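Local coordinates for lipid-transfer protein (Thermomonospora curvata, PDB 6OK1) that is of unknown function but has a thiolase-superfamily fold and is probably related to the lipid-transfer proteins of that group, at residues K20-A30 and Y108-G116; D49-D57 and G82-A93. All coordinates share one frame; numbering follows the deposited sequence. Where two conformers were deposited one is given.

How the contacts relate
Contact 1 and contact 2 lie on adjacent strands of one mixed sheet, their centres about 17 Å apart. Contact 1 is partly buried, at the C-terminal end of strand 104-112, and sets helix 26-40 and the loop before it against that strand; three direct hydrogen bonds and two bridging waters carry it. Contact 2 is buried nearer the centre of the chain and presses helix 86-98 on strand 50-54 through apolar atoms, with no hydrogen bond between its segments. They meet along the paired strands, where Thr53 OG1 lies 2.7 Å from Tyr108 O, a probable hydrogen bond, and at the turn beyond strand 50-54, where Asp57 OD2 is bridged to Arg109 NH1 at 2.8 Å.

Contact 1: K20-A30 and Y108-G116; sequences KNSGRSELQLA and YRAFNERSG
Asn112 turns its CG beside its own backbone N (chi1 -71°), which carries its amide up to the 22-24 turn, while Glu26, with CG likewise beside its backbone N and the chain extended beyond, runs past it in the opposite direction. Both ends of the amide are gripped. Ser22 OG donates to Asn112 OD1 at 2.7 Å, tilted 27° from the carbonyl plane, and Asn112 ND2 donates to Arg24 O at 2.8 Å, a bond that fixes the amide's rotation. The strand end is held as well: Asn112 N gives a nearly straight bond (171°) to Glu26 OE2, 2.8 Å away and met on its anti side, but well out of the carboxylate plane.

Ser22 OG has a second task, accepting from Arg24 N in an ST turn that shapes the loop ahead of the helix. Further along the strand, toward its N-terminal side, the first helical turn rests on it, with Ala110 CB 3.8 Å from both Leu29 CB and Ala30 CB. Towards solvent, a water joins Asn21 OD1, Gly23 N and Ser115 OG, and Ser115 OG also bonds Asp219 on the neighbouring strand. A second water links Glu26 OE1 to Arg109 NH1 and Ala110 O; Thr58 also bonds OE1. Arg109, itself paired with Asp57, may help keep Glu26 ionised through this water. Three directional hydrogen bonds thus tie the helix start to the strand end, beside a small apolar patch of Ala110, Leu29 and Ala30.

Contact 2: D49-D57 and G82-A93; sequences DGLVTFTAD and GGGAACGTVQQA
Phe54 and Val52 meet segment 82-93 directly, and the ring of Phe54 makes the broadest contact. Ala85 CB sits over one face, 4.0 Å from the ring centroid and only 5° off its normal, a well-centred CH-pi contact. Around the same ring, Phe54 CZ touches Ala86 CA at 3.7 Å, Phe54 CD1 meets Thr89 CG2 at 3.8 Å, and Phe54 CE2 approaches the carbonyl Gly82 O at 3.4 Å; the last three approaches are oblique. Two residues back on the strand, Val52 CG1 packs on Thr89 CB at 3.6 Å and on Gln92 CB at 3.9 Å. The Val52 and Thr89 side chains run alongside one another head to tail, while that of Gln92 lies roughly perpendicular to Val52.

Next come the groups that orient this shell. Thr89 OG1 donates to Ala86 O at 2.8 Å, one turn back in its own helix. With chi1 69°, this hydroxyl is turned to the helix backbone, leaving the methyl CG2 to touch the phenyl ring obliquely. Gln92 lends only its CB to Val52; its amide bonds Ser77 on strand 75-79 and Gln92 of the second subunit, so the packed helix also takes part in the subunit interface.

Further out, Met348 of helix 348-359 touches Phe54, Ala86 and Thr89, while Phe75 and Ser77 flank Val52. The strand and helix axes are 8.0 Å apart and nearly antiparallel at 160°, consistent with a helix packed on a sheet, as in the layered thiolase fold. Since no hydrogen bond joins the two segments, the direct contact between them rests on shape and apolar packing, and the Thr89 hydroxyl is satisfied within its own helix.

Contact 1: K20-A30 and Y108-G116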
ATOM      1  N   LYS A  20      -1.361  24.102 -11.257  1.00 23.97           N
ATOM      2  CA  LYS A  20      -1.999  23.291 -12.276  1.00 24.44           C
ATOM      3  C   LYS A  20      -0.993  22.766 -13.292  1.00 21.70           C
ATOM      4  O   LYS A  20      -1.395  22.133 -14.275  1.00 26.11           O
ATOM      5  CB  LYS A  20      -3.084  24.100 -12.999  1.00 26.70           C
ATOM      6  CG  LYS A  20      -4.053  24.784 -12.052  1.00 32.92           C
ATOM      7  CD  LYS A  20      -4.816  23.765 -11.212  1.00 34.24           C
ATOM      8  CE  LYS A  20      -5.820  24.466 -10.287  1.00 35.05           C
ATOM      9  NZ  LYS A  20      -6.479  23.541  -9.324  1.00 36.43           N
ATOM     10  N   ASN A  21       0.286  23.024 -13.079  1.00 23.94           N
ATOM     11  CA  ASN A  21       1.342  22.459 -13.907  1.00 24.54           C
ATOM     12  C   ASN A  21       2.683  22.635 -13.223  1.00 25.15           C
ATOM     13  O   ASN A  21       3.288  23.714 -13.260  1.00 28.47           O
ATOM     14  CB  ASN A  21       1.371  23.110 -15.294  1.00 29.02           C
ATOM     15  CG  ASN A  21       2.587  22.649 -16.124  1.00 30.92           C
ATOM     16  OD1 ASN A  21       3.021  21.508 -16.016  1.00 45.00           O
ATOM     17  ND2 ASN A  21       3.139  23.550 -16.927  1.00 47.22           N
ATOM     18  N   SER A  22       3.151  21.568 -12.569  1.00 24.18           N
ATOM     19  CA  SER A  22       4.408  21.650 -11.850  1.00 23.64           C
ATOM     20  C   SER A  22       5.585  21.704 -12.804  1.00 22.82           C
ATOM     21  O   SER A  22       6.670  22.172 -12.423  1.00 28.38           O
ATOM     22  CB  SER A  22       4.580  20.451 -10.933  1.00 24.77           C
ATOM     23  OG  SER A  22       4.938  19.302 -11.692  1.00 25.01           O
ATOM     24  N   GLY A  23       5.405  21.185 -14.015  1.00 26.26           N
ATOM     25  CA  GLY A  23       6.520  21.128 -14.938  1.00 31.25           C
ATOM     26  C   GLY A  23       7.623  20.169 -14.557  1.00 35.48           C
ATOM     27  O   GLY A  23       8.694  20.203 -15.173  1.00 28.38           O
ATOM     28  N   ARG A  24       7.413  19.300 -13.572  1.00 26.47           N
ATOM     29  CA  ARG A  24       8.478  18.385 -13.162  1.00 21.59           C
ATOM     30  C   ARG A  24       7.855  17.086 -12.652  1.00 24.36           C
ATOM     31  O   ARG A  24       6.633  16.929 -12.626  1.00 24.23           O
ATOM     32  CB  ARG A  24       9.403  19.056 -12.156  1.00 24.58           C
ATOM     33  CG  ARG A  24       8.759  19.618 -10.869  1.00 26.73           C
ATOM     34  CD  ARG A  24       9.533  20.849 -10.410  1.00 29.05           C
ATOM     35  NE  ARG A  24       9.267  21.309  -9.044  1.00 27.98           N
ATOM     36  CZ  ARG A  24       8.272  22.126  -8.693  1.00 27.33           C
ATOM     37  NH1 ARG A  24       7.413  22.566  -9.598  1.00 29.30           N
ATOM     38  NH2 ARG A  24       8.139  22.508  -7.429  1.00 27.49           N
ATOM     39  N   SER A  25       8.706  16.121 -12.308  1.00 26.14           N
ATOM     40  CA  SER A  25       8.229  14.782 -11.994  1.00 23.01           C
ATOM     41  C   SER A  25       7.585  14.725 -10.616  1.00 21.21           C
ATOM     42  O   SER A  25       7.879  15.528  -9.727  1.00 21.92           O
ATOM     43  CB  SER A  25       9.368  13.768 -12.039  1.00 22.25           C
ATOM     44  OG  SER A  25      10.192  13.920 -10.917  1.00 23.61           O
ATOM     45  N   GLU A  26       6.704  13.726 -10.445  1.00 23.44           N
ATOM     46  CA  GLU A  26       6.133  13.457  -9.121  1.00 22.71           C
ATOM     47  C   GLU A  26       7.227  13.171  -8.103  1.00 23.95           C
ATOM     48  O   GLU A  26       7.167  13.635  -6.953  1.00 19.59           O
ATOM     49  CB  GLU A  26       5.135  12.298  -9.206  1.00 20.87           C
ATOM     50  CG  GLU A  26       4.008  12.561 -10.195  1.00 24.64           C
ATOM     51  CD  GLU A  26       2.798  11.651 -10.040  1.00 31.23           C
ATOM     52  OE1 GLU A  26       2.970  10.498  -9.579  1.00 32.03           O
ATOM     53  OE2 GLU A  26       1.673  12.103 -10.394  1.00 29.37           O
ATOM     54  N   LEU A  27       8.271  12.447  -8.509  1.00 21.41           N
ATOM     55  CA  LEU A  27       9.370  12.192  -7.581  1.00 25.02           C
ATOM     56  C   LEU A  27      10.073  13.482  -7.188  1.00 26.47           C
ATOM     57  O   LEU A  27      10.418  13.680  -6.016  1.00 24.03           O
ATOM     58  CB  LEU A  27      10.372  11.209  -8.188  1.00 19.23           C
ATOM     59  CG  LEU A  27      11.638  10.921  -7.363  1.00 24.20           C
ATOM     60  CD1 LEU A  27      11.327  10.242  -6.042  1.00 25.09           C
ATOM     61  CD2 LEU A  27      12.596  10.079  -8.189  1.00 25.07           C
ATOM     62  N   GLN A  28      10.294  14.394  -8.138  1.00 22.87           N
ATOM     63  CA  GLN A  28      10.932  15.642  -7.750  1.00 19.68           C
ATOM     64  C   GLN A  28      10.061  16.398  -6.757  1.00 24.02           C
ATOM     65  O   GLN A  28      10.563  16.955  -5.779  1.00 25.09           O
ATOM     66  CB  GLN A  28      11.250  16.514  -8.980  1.00 23.60           C
ATOM     67  CG  GLN A  28      11.819  17.869  -8.594  1.00 29.99           C
ATOM     68  CD  GLN A  28      12.627  18.544  -9.701  1.00 31.47           C
ATOM     69  OE1 GLN A  28      12.911  17.968 -10.738  1.00 27.18           O
ATOM     70  NE2 GLN A  28      13.001  19.780  -9.458  1.00 26.17           N
ATOM     71  N   LEU A  29       8.748  16.414  -6.973  1.00 22.21           N
ATOM     72  CA  LEU A  29       7.886  17.105  -6.022  1.00 20.34           C
ATOM     73  C   LEU A  29       7.981  16.472  -4.635  1.00 21.97           C
ATOM     74  O   LEU A  29       7.992  17.180  -3.625  1.00 24.28           O
ATOM     75  CB  LEU A  29       6.442  17.074  -6.510  1.00 21.10           C
ATOM     76  CG  LEU A  29       6.140  17.768  -7.850  1.00 21.48           C
ATOM     77  CD1 LEU A  29       4.707  17.515  -8.251  1.00 24.35           C
ATOM     78  CD2 LEU A  29       6.398  19.282  -7.716  1.00 27.08           C
ATOM     79  N   ALA A  30       7.959  15.138  -4.573  1.00 23.17           N
ATOM     80  CA  ALA A  30       8.073  14.450  -3.293  1.00 20.21           C
ATOM     81  C   ALA A  30       9.374  14.806  -2.617  1.00 24.68           C
ATOM     82  O   ALA A  30       9.395  15.126  -1.430  1.00 24.83           O
ATOM     83  CB  ALA A  30       7.970  12.945  -3.485  1.00 22.34           C
ATOM     84  N   TYR A 108       4.402  11.692   3.408  1.00 21.31           N
ATOM     85  CA  TYR A 108       4.376  12.538   2.214  1.00 22.26           C
ATOM     86  C   TYR A 108       3.369  12.049   1.180  1.00 22.00           C
ATOM     87  O   TYR A 108       2.930  10.899   1.190  1.00 22.69           O
ATOM     88  CB  TYR A 108       5.772  12.628   1.562  1.00 22.88           C
ATOM     89  CG  TYR A 108       6.292  11.312   1.000  1.00 24.28           C
ATOM     90  CD1 TYR A 108       6.991  10.435   1.796  1.00 25.56           C
ATOM     91  CD2 TYR A 108       6.091  10.959  -0.330  1.00 20.84           C
ATOM     92  CE1 TYR A 108       7.466   9.231   1.283  1.00 19.96           C
ATOM     93  CE2 TYR A 108       6.554   9.749  -0.839  1.00 21.74           C
ATOM     94  CZ  TYR A 108       7.247   8.909  -0.026  1.00 24.18           C
ATOM     95  OH  TYR A 108       7.717   7.720  -0.488  1.00 23.62           O
ATOM     96  N   ARG A 109       3.018  12.958   0.269  1.00 20.21           N
ATOM     97  CA  ARG A 109       2.232  12.653  -0.911  1.00 20.05           C
ATOM     98  C   ARG A 109       2.588  13.708  -1.941  1.00 22.49           C
ATOM     99  O   ARG A 109       2.607  14.899  -1.620  1.00 22.36           O
ATOM    100  CB  ARG A 109       0.723  12.670  -0.606  1.00 21.20           C
ATOM    101  CG  ARG A 109      -0.174  12.185  -1.733  1.00 19.55           C
ATOM    102  CD  ARG A 109      -0.114  10.683  -1.889  1.00 21.56           C
ATOM    103  NE  ARG A 109      -1.069  10.206  -2.889  1.00 23.45           N
ATOM    104  CZ  ARG A 109      -0.808   9.981  -4.168  1.00 23.06           C
ATOM    105  NH1 ARG A 109       0.415  10.142  -4.679  1.00 23.38           N
ATOM    106  NH2 ARG A 109      -1.802   9.580  -4.969  1.00 24.30           N
ATOM    107  N   ALA A 110       2.871  13.280  -3.162  1.00 20.05           N
ATOM    108  CA  ALA A 110       3.134  14.235  -4.232  1.00 20.25           C
ATOM    109  C   ALA A 110       2.667  13.678  -5.565  1.00 22.72           C
ATOM    110  O   ALA A 110       2.840  12.489  -5.846  1.00 23.54           O
ATOM    111  CB  ALA A 110       4.627  14.588  -4.305  1.00 22.26           C
ATOM    112  N   PHE A 111       2.063  14.532  -6.388  1.00 22.03           N
ATOM    113  CA  PHE A 111       1.563  14.059  -7.668  1.00 20.34           C
ATOM    114  C   PHE A 111       1.356  15.218  -8.629  1.00 21.19           C
ATOM    115  O   PHE A 111       1.316  16.397  -8.239  1.00 21.29           O
ATOM    116  CB  PHE A 111       0.254  13.256  -7.515  1.00 22.45           C
ATOM    117  CG  PHE A 111      -0.778  13.871  -6.595  1.00 23.57           C
ATOM    118  CD1 PHE A 111      -1.179  15.197  -6.718  1.00 25.17           C
ATOM    119  CD2 PHE A 111      -1.425  13.073  -5.655  1.00 28.89           C
ATOM    120  CE1 PHE A 111      -2.175  15.736  -5.889  1.00 26.77           C
ATOM    121  CE2 PHE A 111      -2.431  13.592  -4.830  1.00 31.10           C
ATOM    122  CZ  PHE A 111      -2.799  14.940  -4.943  1.00 24.98           C
ATOM    123  N   ASN A 112       1.210  14.854  -9.901  1.00 22.41           N
ATOM    124  CA  ASN A 112       0.746  15.757 -10.944  1.00 23.39           C
ATOM    125  C   ASN A 112      -0.651  15.345 -11.387  1.00 20.72           C
ATOM    126  O   ASN A 112      -0.851  14.838 -12.481  1.00 24.53           O
ATOM    127  CB  ASN A 112       1.697  15.714 -12.128  1.00 22.53           C
ATOM    128  CG  ASN A 112       3.009  16.373 -11.825  1.00 27.66           C
ATOM    129  OD1 ASN A 112       3.051  17.458 -11.235  1.00 23.57           O
ATOM    130  ND2 ASN A 112       4.100  15.720 -12.212  1.00 26.92           N
ATOM    131  N   GLU A 113      -1.635  15.550 -10.526  1.00 22.58           N
ATOM    132  CA  GLU A 113      -2.989  15.137 -10.865  0.63 21.51           C
ATOM    133  C   GLU A 113      -3.658  16.063 -11.867  1.00 24.17           C
ATOM    134  O   GLU A 113      -4.576  15.628 -12.550  1.00 25.21           O
ATOM    135  CB  GLU A 113      -3.871  15.046  -9.609  0.63 22.17           C
ATOM    136  CG  GLU A 113      -3.670  13.796  -8.792  0.63 23.00           C
ATOM    137  CD  GLU A 113      -4.956  13.257  -8.214  0.63 70.51           C
ATOM    138  OE1 GLU A 113      -5.153  12.037  -8.323  0.63 50.47           O
ATOM    139  OE2 GLU A 113      -5.765  14.035  -7.654  0.63 26.81           O
ATOM    140  N   ARG A 114      -3.227  17.323 -11.968  1.00 23.87           N
ATOM    141  CA  ARG A 114      -3.815  18.209 -12.968  1.00 25.47           C
ATOM    142  C   ARG A 114      -3.153  18.077 -14.330  1.00 25.77           C
ATOM    143  O   ARG A 114      -3.847  18.053 -15.349  1.00 30.23           O
ATOM    144  CB  ARG A 114      -3.732  19.662 -12.510  1.00 27.28           C
ATOM    145  CG  ARG A 114      -4.625  20.601 -13.364  1.00 27.06           C
ATOM    146  CD  ARG A 114      -6.085  20.254 -13.179  1.00 30.89           C
ATOM    147  NE  ARG A 114      -7.029  20.989 -14.014  1.00 33.62           N
ATOM    148  CZ  ARG A 114      -7.310  20.702 -15.283  1.00 33.51           C
ATOM    149  NH1 ARG A 114      -6.629  19.766 -15.929  1.00 27.01           N
ATOM    150  NH2 ARG A 114      -8.276  21.371 -15.908  1.00 27.94           N
ATOM    151  N   SER A 115      -1.824  17.958 -14.360  1.00 23.48           N
ATOM    152  CA  SER A 115      -1.087  17.913 -15.612  1.00 26.69           C
ATOM    153  C   SER A 115      -0.750  16.507 -16.096  1.00 35.98           C
ATOM    154  O   SER A 115      -0.374  16.352 -17.263  1.00 33.00           O
ATOM    155  CB  SER A 115       0.208  18.712 -15.487  1.00 26.95           C
ATOM    156  OG  SER A 115       1.116  18.139 -14.539  1.00 26.88           O
ATOM    157  N   GLY A 116      -0.870  15.485 -15.252  1.00 32.10           N
ATOM    158  CA  GLY A 116      -0.499  14.129 -15.665  1.00 33.70           C
ATOM    159  C   GLY A 116      -1.605  13.471 -16.476  1.00 31.68           C
ATOM    160  O   GLY A 116      -2.789  13.731 -16.274  1.00 47.85           O
TER
HETATM  161  O   HOH W   1       3.732  19.045 -15.046  1.00 45.13           O
HETATM  162  O   HOH W   2       2.229   9.833  -6.858  1.00 26.50           O

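Contact 2: D49-D57 and G82-A93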
ATOM      1  N   ASP A  49      14.561   8.011   9.655  1.00 23.98           N
ATOM      2  CA  ASP A  49      14.626   6.556   9.583  1.00 23.72           C
ATOM      3  C   ASP A  49      13.279   5.930   9.241  1.00 24.31           C
ATOM      4  O   ASP A  49      13.161   4.693   9.259  1.00 23.35           O
ATOM      5  CB  ASP A  49      15.194   5.967  10.882  1.00 22.45           C
ATOM      6  CG  ASP A  49      14.475   6.424  12.125  1.00 27.66           C
ATOM      7  OD1 ASP A  49      13.433   7.093  12.024  1.00 27.11           O
ATOM      8  OD2 ASP A  49      14.970   6.093  13.237  1.00 31.55           O
ATOM      9  N   GLY A  50      12.281   6.735   8.901  1.00 24.54           N
ATOM     10  CA  GLY A  50      10.986   6.202   8.503  1.00 22.74           C
ATOM     11  C   GLY A  50      10.341   7.050   7.429  1.00 21.30           C
ATOM     12  O   GLY A  50      10.485   8.281   7.406  1.00 22.72           O
ATOM     13  N   LEU A  51       9.593   6.381   6.539  1.00 21.97           N
ATOM     14  CA  LEU A  51       8.830   7.050   5.488  1.00 25.78           C
ATOM     15  C   LEU A  51       7.468   6.387   5.347  1.00 22.20           C
ATOM     16  O   LEU A  51       7.388   5.159   5.262  1.00 23.65           O
ATOM     17  CB  LEU A  51       9.547   6.992   4.133  1.00 20.37           C
ATOM     18  CG  LEU A  51      10.786   7.885   3.980  1.00 24.32           C
ATOM     19  CD1 LEU A  51      11.476   7.659   2.626  1.00 25.46           C
ATOM     20  CD2 LEU A  51      10.464   9.361   4.153  1.00 23.06           C
ATOM     21  N   VAL A  52       6.418   7.201   5.277  1.00 21.08           N
ATOM     22  CA  VAL A  52       5.045   6.718   5.123  1.00 20.04           C
ATOM     23  C   VAL A  52       4.388   7.478   3.973  1.00 18.43           C
ATOM     24  O   VAL A  52       4.500   8.702   3.881  1.00 20.19           O
ATOM     25  CB  VAL A  52       4.230   6.885   6.422  1.00 20.94           C
ATOM     26  CG1 VAL A  52       2.862   6.255   6.257  1.00 23.22           C
ATOM     27  CG2 VAL A  52       4.972   6.244   7.635  1.00 20.84           C
ATOM     28  N   THR A  53       3.695   6.766   3.088  1.00 20.55           N
ATOM     29  CA  THR A  53       2.922   7.461   2.053  1.00 21.21           C
ATOM     30  C   THR A  53       1.668   6.645   1.752  1.00 19.05           C
ATOM     31  O   THR A  53       1.298   5.733   2.503  1.00 19.52           O
ATOM     32  CB  THR A  53       3.785   7.756   0.813  1.00 20.54           C
ATOM     33  OG1 THR A  53       3.049   8.551  -0.117  1.00 20.78           O
ATOM     34  CG2 THR A  53       4.248   6.501   0.117  1.00 19.96           C
ATOM     35  N   PHE A  54       0.975   7.028   0.685  1.00 19.75           N
ATOM     36  CA  PHE A  54      -0.246   6.376   0.236  1.00 19.13           C
ATOM     37  C   PHE A  54       0.088   5.182  -0.657  1.00 21.51           C
ATOM     38  O   PHE A  54       1.101   5.178  -1.359  1.00 19.40           O
ATOM     39  CB  PHE A  54      -1.110   7.330  -0.595  1.00 18.21           C
ATOM     40  CG  PHE A  54      -1.720   8.520   0.157  1.00 20.40           C
ATOM     41  CD1 PHE A  54      -1.157   9.070   1.329  1.00 21.13           C
ATOM     42  CD2 PHE A  54      -2.851   9.126  -0.387  1.00 20.56           C
ATOM     43  CE1 PHE A  54      -1.734  10.192   1.924  1.00 21.63           C
ATOM     44  CE2 PHE A  54      -3.434  10.256   0.225  1.00 22.21           C
ATOM     45  CZ  PHE A  54      -2.891  10.758   1.373  1.00 20.12           C
ATOM     46  N   THR A  55      -0.831   4.217  -0.725  1.00 19.73           N
ATOM     47  CA  THR A  55      -0.582   3.065  -1.606  1.00 18.05           C
ATOM     48  C   THR A  55      -0.336   3.501  -3.050  1.00 20.85           C
ATOM     49  O   THR A  55       0.520   2.927  -3.745  1.00 22.09           O
ATOM     50  CB  THR A  55      -1.744   2.065  -1.541  1.00 20.05           C
ATOM     51  OG1 THR A  55      -2.990   2.760  -1.652  1.00 25.63           O
ATOM     52  CG2 THR A  55      -1.747   1.380  -0.253  1.00 15.45           C
ATOM     53  N   ALA A  56      -1.054   4.523  -3.517  1.00 21.02           N
ATOM     54  CA  ALA A  56      -1.016   4.935  -4.922  1.00 24.00           C
ATOM     55  C   ALA A  56       0.152   5.850  -5.257  1.00 23.93           C
ATOM     56  O   ALA A  56       0.374   6.121  -6.452  1.00 24.01           O
ATOM     57  CB  ALA A  56      -2.321   5.647  -5.333  1.00 25.78           C
ATOM     58  N   ASP A  57       0.881   6.337  -4.260  1.00 22.31           N
ATOM     59  CA  ASP A  57       1.991   7.227  -4.524  1.00 20.71           C
ATOM     60  C   ASP A  57       3.090   6.489  -5.281  1.00 20.20           C
ATOM     61  O   ASP A  57       3.498   5.395  -4.883  1.00 20.90           O
ATOM     62  CB  ASP A  57       2.528   7.818  -3.229  1.00 21.37           C
ATOM     63  CG  ASP A  57       3.331   9.069  -3.495  1.00 27.92           C
ATOM     64  OD1 ASP A  57       4.465   8.930  -3.995  1.00 21.25           O
ATOM     65  OD2 ASP A  57       2.829  10.198  -3.286  1.00 23.36           O
ATOM     66  N   GLY A  82      -6.951   6.078  -1.131  1.00 19.25           N
ATOM     67  CA  GLY A  82      -6.782   7.458  -1.564  1.00 23.04           C
ATOM     68  C   GLY A  82      -6.657   8.401  -0.385  1.00 21.62           C
ATOM     69  O   GLY A  82      -5.995   8.104   0.623  1.00 19.71           O
ATOM     70  N   GLY A  83      -7.333   9.548  -0.490  1.00 19.53           N
ATOM     71  CA  GLY A  83      -7.267  10.553   0.560  1.00 18.53           C
ATOM     72  C   GLY A  83      -7.810  10.120   1.907  1.00 18.30           C
ATOM     73  O   GLY A  83      -7.543  10.797   2.910  1.00 20.70           O
ATOM     74  N   GLY A  84      -8.542   9.008   1.971  1.00 19.21           N
ATOM     75  CA  GLY A  84      -8.879   8.434   3.277  1.00 17.82           C
ATOM     76  C   GLY A  84      -7.655   8.240   4.148  1.00 20.95           C
ATOM     77  O   GLY A  84      -7.734   8.154   5.385  1.00 20.98           O
ATOM     78  N   ALA A  85      -6.497   8.114   3.499  1.00 19.27           N
ATOM     79  CA  ALA A  85      -5.274   7.748   4.179  1.00 16.96           C
ATOM     80  C   ALA A  85      -4.529   8.895   4.857  1.00 18.64           C
ATOM     81  O   ALA A  85      -3.590   8.630   5.616  1.00 19.75           O
ATOM     82  CB  ALA A  85      -4.312   7.105   3.162  1.00 19.43           C
ATOM     83  N   ALA A  86      -4.874  10.149   4.576  1.00 20.78           N
ATOM     84  CA  ALA A  86      -3.975  11.245   4.910  1.00 21.53           C
ATOM     85  C   ALA A  86      -3.604  11.249   6.386  1.00 22.52           C
ATOM     86  O   ALA A  86      -2.425  11.340   6.741  1.00 21.46           O
ATOM     87  CB  ALA A  86      -4.618  12.579   4.516  1.00 20.65           C
ATOM     88  N   CYS A  87      -4.604  11.176   7.265  1.00 20.39           N
ATOM     89  CA  CYS A  87      -4.322  11.202   8.698  1.00 22.78           C
ATOM     90  C   CYS A  87      -3.754   9.866   9.177  1.00 21.23           C
ATOM     91  O   CYS A  87      -2.962   9.832  10.131  1.00 22.29           O
ATOM     92  CB  CYS A  87      -5.595  11.565   9.439  1.00 22.68           C
ATOM     93  SG  CYS A  87      -6.054  13.306   9.194  1.00 24.68           S
ATOM     94  N   GLY A  88      -4.122   8.776   8.504  1.00 20.72           N
ATOM     95  CA  GLY A  88      -3.520   7.486   8.786  1.00 21.12           C
ATOM     96  C   GLY A  88      -2.015   7.456   8.610  1.00 20.37           C
ATOM     97  O   GLY A  88      -1.322   6.749   9.352  1.00 19.82           O
ATOM     98  N   THR A  89      -1.471   8.226   7.653  1.00 21.98           N
ATOM     99  CA  THR A  89      -0.017   8.218   7.506  1.00 20.02           C
ATOM    100  C   THR A  89       0.636   8.782   8.753  1.00 20.24           C
ATOM    101  O   THR A  89       1.680   8.294   9.210  1.00 19.53           O
ATOM    102  CB  THR A  89       0.463   8.992   6.268  1.00 19.90           C
ATOM    103  OG1 THR A  89       0.240  10.399   6.428  1.00 21.43           O
ATOM    104  CG2 THR A  89      -0.168   8.458   4.988  1.00 20.76           C
ATOM    105  N   VAL A  90      -0.001   9.789   9.357  1.00 23.14           N
ATOM    106  CA  VAL A  90       0.520  10.352  10.589  1.00 21.23           C
ATOM    107  C   VAL A  90       0.309   9.400  11.769  1.00 22.19           C
ATOM    108  O   VAL A  90       1.170   9.313  12.648  1.00 23.01           O
ATOM    109  CB  VAL A  90      -0.112  11.727  10.842  1.00 23.77           C
ATOM    110  CG1 VAL A  90       0.347  12.280  12.204  1.00 23.14           C
ATOM    111  CG2 VAL A  90       0.279  12.695   9.730  1.00 24.01           C
ATOM    112  N   GLN A  91      -0.825   8.686  11.825  1.00 20.81           N
ATOM    113  CA  GLN A  91      -0.973   7.631  12.828  1.00 21.23           C
ATOM    114  C   GLN A  91       0.165   6.627  12.731  1.00 21.00           C
ATOM    115  O   GLN A  91       0.765   6.250  13.748  1.00 21.31           O
ATOM    116  CB  GLN A  91      -2.307   6.904  12.699  1.00 22.07           C
ATOM    117  CG  GLN A  91      -2.528   5.971  13.879  1.00 21.82           C
ATOM    118  CD  GLN A  91      -3.622   4.993  13.637  1.00 20.03           C
ATOM    119  OE1 GLN A  91      -3.629   4.312  12.611  1.00 23.65           O
ATOM    120  NE2 GLN A  91      -4.555   4.893  14.569  1.00 25.03           N
ATOM    121  N   GLN A  92       0.460   6.160  11.505  1.00 21.11           N
ATOM    122  CA  GLN A  92       1.579   5.244  11.289  1.00 18.98           C
ATOM    123  C   GLN A  92       2.858   5.774  11.908  1.00 23.35           C
ATOM    124  O   GLN A  92       3.538   5.067  12.660  1.00 22.80           O
ATOM    125  CB  GLN A  92       1.763   4.995   9.791  1.00 19.56           C
ATOM    126  CG  GLN A  92       0.760   4.043   9.175  1.00 19.04           C
ATOM    127  CD  GLN A  92       1.108   2.601   9.489  1.00 18.49           C
ATOM    128  OE1 GLN A  92       2.276   2.209   9.398  1.00 21.67           O
ATOM    129  NE2 GLN A  92       0.141   1.837   9.923  1.00 20.40           N
ATOM    130  N   ALA A  93       3.189   7.020  11.611  1.00 23.45           N
ATOM    131  CA  ALA A  93       4.419   7.605  12.106  1.00 22.47           C
ATOM    132  C   ALA A  93       4.407   7.695  13.625  1.00 20.72           C
ATOM    133  O   ALA A  93       5.405   7.384  14.282  1.00 23.19           O
ATOM    134  CB  ALA A  93       4.604   8.981  11.475  1.00 25.19           C
TER